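Local structure of capsid Protein (Unidentified, 4DMI) at residues A79-P82 with G83-V87; E105-G109 with I110-I114. The protein is a phage capsid protein known from metagenomic sequences, which forms a pentamer and probably serves as a building block of the virus shell. All coordinates share one frame; numbering follows the deposited sequence. Where two conformers were deposited one is given.

Interaction 1 (A79-P82 with G83-V87); sequences ANTP and GFYKV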
loop_
_atom_site.group_PDB
_atom_site.type_symbol
_atom_site.label_atom_id
_atom_site.label_comp_id
_atom_site.label_asym_id
_atom_site.label_seq_id
_atom_site.Cartn_x
_atom_site.Cartn_y
_atom_site.Cartn_z
ATOM N N ALA B 79 -9.339 17.488 16.270
ATOM C CA ALA B 79 -9.066 18.741 15.582
ATOM C C ALA B 79 -10.380 19.411 15.276
ATOM O O ALA B 79 -11.390 18.731 15.087
ATOM C CB ALA B 79 -8.288 18.504 14.311
ATOM N N ASN B 80 -10.382 20.741 15.226
ATOM C CA ASN B 80 -11.587 21.488 14.887
ATOM C C ASN B 80 -11.309 22.743 14.072
ATOM O O ASN B 80 -12.084 23.704 14.108
ATOM C CB ASN B 80 -12.410 21.822 16.141
ATOM C CG ASN B 80 -11.650 22.674 17.143
ATOM O OD1 ASN B 80 -10.553 23.166 16.868
ATOM N ND2 ASN B 80 -12.245 22.864 18.317
ATOM N N THR B 81 -10.198 22.730 13.345
ATOM C CA THR B 81 -9.887 23.786 12.391
ATOM C C THR B 81 -9.545 23.169 11.029
ATOM O O THR B 81 -9.129 22.006 10.961
ATOM C CB THR B 81 -8.779 24.735 12.911
ATOM O OG1 THR B 81 -7.594 23.986 13.199
ATOM C CG2 THR B 81 -9.245 25.448 14.164
ATOM N N PRO B 82 -9.747 23.936 9.938
ATOM C CA PRO B 82 -9.660 23.330 8.603
ATOM C C PRO B 82 -8.284 22.770 8.279
ATOM O O PRO B 82 -7.253 23.314 8.705
ATOM C CB PRO B 82 -9.990 24.497 7.662
ATOM C CG PRO B 82 -10.816 25.429 8.496
ATOM C CD PRO B 82 -10.179 25.343 9.863
ATOM N N GLY B 83 -8.270 21.678 7.526
ATOM C CA GLY B 83 -7.027 21.076 7.090
ATOM C C GLY B 83 -7.170 19.590 6.845
ATOM O O GLY B 83 -8.259 19.023 6.999
ATOM N N PHE B 84 -6.066 18.959 6.462
ATOM C CA PHE B 84 -6.023 17.507 6.277
ATOM C C PHE B 84 -5.315 16.879 7.463
ATOM O O PHE B 84 -4.228 17.315 7.847
ATOM C CB PHE B 84 -5.265 17.142 4.993
ATOM C CG PHE B 84 -5.964 17.548 3.722
ATOM C CD1 PHE B 84 -5.852 18.842 3.239
ATOM C CD2 PHE B 84 -6.698 16.617 2.987
ATOM C CE1 PHE B 84 -6.496 19.222 2.055
ATOM C CE2 PHE B 84 -7.334 16.991 1.809
ATOM C CZ PHE B 84 -7.227 18.296 1.343
ATOM N N TYR B 85 -5.910 15.829 8.013
ATOM C CA TYR B 85 -5.389 15.172 9.204
ATOM C C TYR B 85 -5.275 13.679 9.008
ATOM O O TYR B 85 -6.209 13.037 8.529
ATOM C CB TYR B 85 -6.307 15.448 10.401
ATOM C CG TYR B 85 -6.412 16.912 10.771
ATOM C CD1 TYR B 85 -7.336 17.739 10.137
ATOM C CD2 TYR B 85 -5.592 17.467 11.741
ATOM C CE1 TYR B 85 -7.445 19.084 10.468
ATOM C CE2 TYR B 85 -5.690 18.821 12.078
ATOM C CZ TYR B 85 -6.618 19.614 11.433
ATOM O OH TYR B 85 -6.742 20.948 11.747
ATOM N N LYS B 86 -4.133 13.114 9.391
ATOM C CA LYS B 86 -3.981 11.667 9.459
ATOM C C LYS B 86 -4.332 11.272 10.882
ATOM O O LYS B 86 -3.890 11.893 11.833
ATOM C CB LYS B 86 -2.544 11.262 9.140
ATOM C CG LYS B 86 -2.223 9.815 9.496
ATOM C CD LYS B 86 -0.800 9.452 9.072
ATOM C CE LYS B 86 -0.543 7.971 9.276
ATOM N NZ LYS B 86 0.722 7.522 8.642
ATOM N N VAL B 87 -5.184 10.251 11.040
ATOM C CA VAL B 87 -5.569 9.782 12.366
ATOM C C VAL B 87 -5.563 8.259 12.394
ATOM O O VAL B 87 -6.205 7.602 11.570
ATOM C CB VAL B 87 -6.948 10.360 12.803
ATOM C CG1 VAL B 87 -8.024 10.080 11.768
ATOM C CG2 VAL B 87 -7.348 9.815 14.159
#
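With CG of Y85 anti to its own carbonyl carbon (chi1 -62°) and the ring plane set nearly at right angles to the CA-CB-CG plane (chi2 86°), the tyrosine reaches back across the turn toward T81 and A79. At the far end of the ring, Y85 OH donates to T81 O at 2.7 Å. The hydroxyl sits above the T81 carbonyl plane, with a C=O...O angle of 130°, while the carbonyl oxygen itself lies at the ring edge, near the ring plane. The methyl of A79 covers one ring face: CB is 3.7 Å from the Y85 ring centroid, a CH-pi contact over the face, displaced toward the rim. A small alanine suits this place, since its single methyl can lie against the aromatic surface. Tyrosine supplies both the flat face and the hydroxyl that ties the loop to the strand. At the join, P82 leads into G83, whose backbone angles would jam a side chain against the preceding carbonyl oxygen. The loop 79-82 thus enters strand 83-95, where G83 and Y85 pair by backbone bonds with L142 and V140 of strand 133-142, F84 bonds to strand 158-167, and A79 pairs with L148 of strand 147-152.

Interaction 2 (E105-G109 with I110-I114); sequences EVTDG and ITTKI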
loop_
_atom_site.group_PDB
_atom_site.type_symbol
_atom_site.label_atom_id
_atom_site.label_comp_id
_atom_site.label_asym_id
_atom_site.label_seq_id
_atom_site.Cartn_x
_atom_site.Cartn_y
_atom_site.Cartn_z
ATOM N N GLU B 105 -15.492 10.046 15.015
ATOM C CA GLU B 105 -16.544 10.656 14.210
ATOM C C GLU B 105 -16.238 12.091 13.816
ATOM O O GLU B 105 -15.489 12.805 14.487
ATOM C CB GLU B 105 -17.896 10.586 14.928
ATOM C CG GLU B 105 -17.940 11.359 16.232
ATOM C CD GLU B 105 -19.109 10.956 17.102
ATOM O OE1 GLU B 105 -19.791 9.975 16.736
ATOM O OE2 GLU B 105 -19.346 11.621 18.140
ATOM N N VAL B 106 -16.845 12.510 12.706
ATOM C CA VAL B 106 -16.729 13.883 12.236
ATOM C C VAL B 106 -18.119 14.508 12.306
ATOM O O VAL B 106 -19.119 13.835 12.070
ATOM C CB VAL B 106 -16.117 13.963 10.816
ATOM C CG1 VAL B 106 -16.919 13.149 9.808
ATOM C CG2 VAL B 106 -15.990 15.413 10.363
ATOM N N THR B 107 -18.182 15.780 12.687
ATOM C CA THR B 107 -19.458 16.454 12.906
ATOM C C THR B 107 -19.341 17.937 12.617
ATOM O O THR B 107 -18.255 18.509 12.706
ATOM C CB THR B 107 -19.938 16.275 14.369
ATOM O OG1 THR B 107 -21.251 16.830 14.527
ATOM C CG2 THR B 107 -18.990 16.969 15.348
ATOM N N ASP B 108 -20.466 18.554 12.274
ATOM C CA ASP B 108 -20.547 20.010 12.193
ATOM C C ASP B 108 -21.568 20.541 13.193
ATOM O O ASP B 108 -21.920 21.722 13.167
ATOM C CB ASP B 108 -20.909 20.470 10.777
ATOM C CG ASP B 108 -22.254 19.918 10.293
ATOM O OD1 ASP B 108 -22.926 19.189 11.056
ATOM O OD2 ASP B 108 -22.628 20.211 9.133
ATOM N N GLY B 109 -22.038 19.660 14.072
ATOM C CA GLY B 109 -23.051 20.027 15.047
ATOM C C GLY B 109 -24.468 19.863 14.531
ATOM O O GLY B 109 -25.430 19.945 15.300
ATOM N N ILE B 110 -24.602 19.649 13.225
ATOM C CA ILE B 110 -25.909 19.417 12.614
ATOM C C ILE B 110 -26.060 17.927 12.353
ATOM O O ILE B 110 -27.071 17.320 12.706
ATOM C CB ILE B 110 -26.072 20.196 11.293
ATOM C CG1 ILE B 110 -25.957 21.701 11.544
ATOM C CG2 ILE B 110 -27.407 19.867 10.618
ATOM C CD1 ILE B 110 -25.933 22.530 10.275
ATOM N N THR B 111 -25.048 17.345 11.720
ATOM C CA THR B 111 -25.006 15.904 11.531
ATOM C C THR B 111 -23.645 15.375 11.955
ATOM O O THR B 111 -22.674 16.129 12.115
ATOM C CB THR B 111 -25.268 15.475 10.077
ATOM O OG1 THR B 111 -24.226 15.972 9.234
ATOM C CG2 THR B 111 -26.621 16.000 9.575
ATOM N N THR B 112 -23.584 14.065 12.122
ATOM C CA THR B 112 -22.390 13.401 12.607
ATOM C C THR B 112 -22.268 12.094 11.847
ATOM O O THR B 112 -23.258 11.393 11.646
ATOM C CB THR B 112 -22.492 13.122 14.112
ATOM O OG1 THR B 112 -22.661 14.360 14.820
ATOM C CG2 THR B 112 -21.222 12.441 14.610
ATOM N N LYS B 113 -21.057 11.781 11.393
ATOM C CA LYS B 113 -20.794 10.492 10.762
ATOM C C LYS B 113 -19.697 9.754 11.493
ATOM O O LYS B 113 -18.649 10.329 11.815
ATOM C CB LYS B 113 -20.424 10.657 9.283
ATOM C CG LYS B 113 -21.569 11.194 8.446
ATOM C CD LYS B 113 -21.150 11.391 6.996
ATOM C CE LYS B 113 -22.298 12.013 6.216
ATOM N NZ LYS B 113 -21.935 12.330 4.802
ATOM N N ILE B 114 -19.934 8.470 11.742
ATOM C CA ILE B 114 -18.932 7.606 12.351
ATOM C C ILE B 114 -17.940 7.135 11.295
ATOM O O ILE B 114 -18.338 6.585 10.260
ATOM C CB ILE B 114 -19.602 6.397 13.017
ATOM C CG1 ILE B 114 -20.446 6.881 14.209
ATOM C CG2 ILE B 114 -18.568 5.352 13.448
ATOM C CD1 ILE B 114 -21.375 5.800 14.774
HETATM O O HOH W 1 -24.577 18.390 8.331
#
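A beta hairpin, strand 102-107 turning into strand 112-121, is closed here by an ST turn and an aspartate that grips the loop. T107 OG1, anti to the backbone N (chi1 -174°), accepts from G109 N at 3.0 Å and also meets T112 OG1 at 2.9 Å, the hydroxyl of its non-hydrogen-bonded partner. Threonine suits both positions, its branched side chain fitting an extended backbone, and at T107 the hydroxyl also serves the turn. V106 and K113 form the hydrogen-bonded pair, with V106 N to K113 O at 3.0 Å and K113 N to V106 O at 2.9 Å. On the face with T107 and T112, the carboxylate of E105 lies against T112 CG2; its OE2 makes a salt bridge with R151 and a hydrogen bond with Q149 of strand 147-152. K113 turns to the other face and sends NZ to L63 O and T66 O of a neighbouring subunit, so the hairpin also contributes to the pentamer interface. G109 has a positive phi of 88°, where a side chain would be jammed against the carbonyl oxygen before it. D108 organises the loop: its OD1 receives two backbone N-H groups, I110 N from above the carboxylate plane and T111 N almost end-on, at 2.9 Å. The other carboxylate oxygen, D108 OD2, accepts from a water at 2.8 Å, and that same water is hydrogen-bonded to T111 OG1.

In the fold
Along the chain the two contacts come in series, interaction 1 closing before interaction 2 opens. Their centres are 14 Å apart and their nearest atoms about 7 Å, so they do not touch. Both belong to the same mixed sheet: strand 83-95, which interaction 1 begins, runs parallel to strand 112-121, which interaction 2 begins. Strand 147-152 connects them further, pairing with strand 102-107 and, through L148, with A79. Interaction 1 is largely buried, its centre about 10 Å from the centre of the chain; interaction 2 lies at the surface, its centre about 17 Å from that point. F84, beside interaction 1, packs on L57 of the second subunit and K113 hydrogen-bonds to it, consistent with the sheet contributing to the pentamer interface.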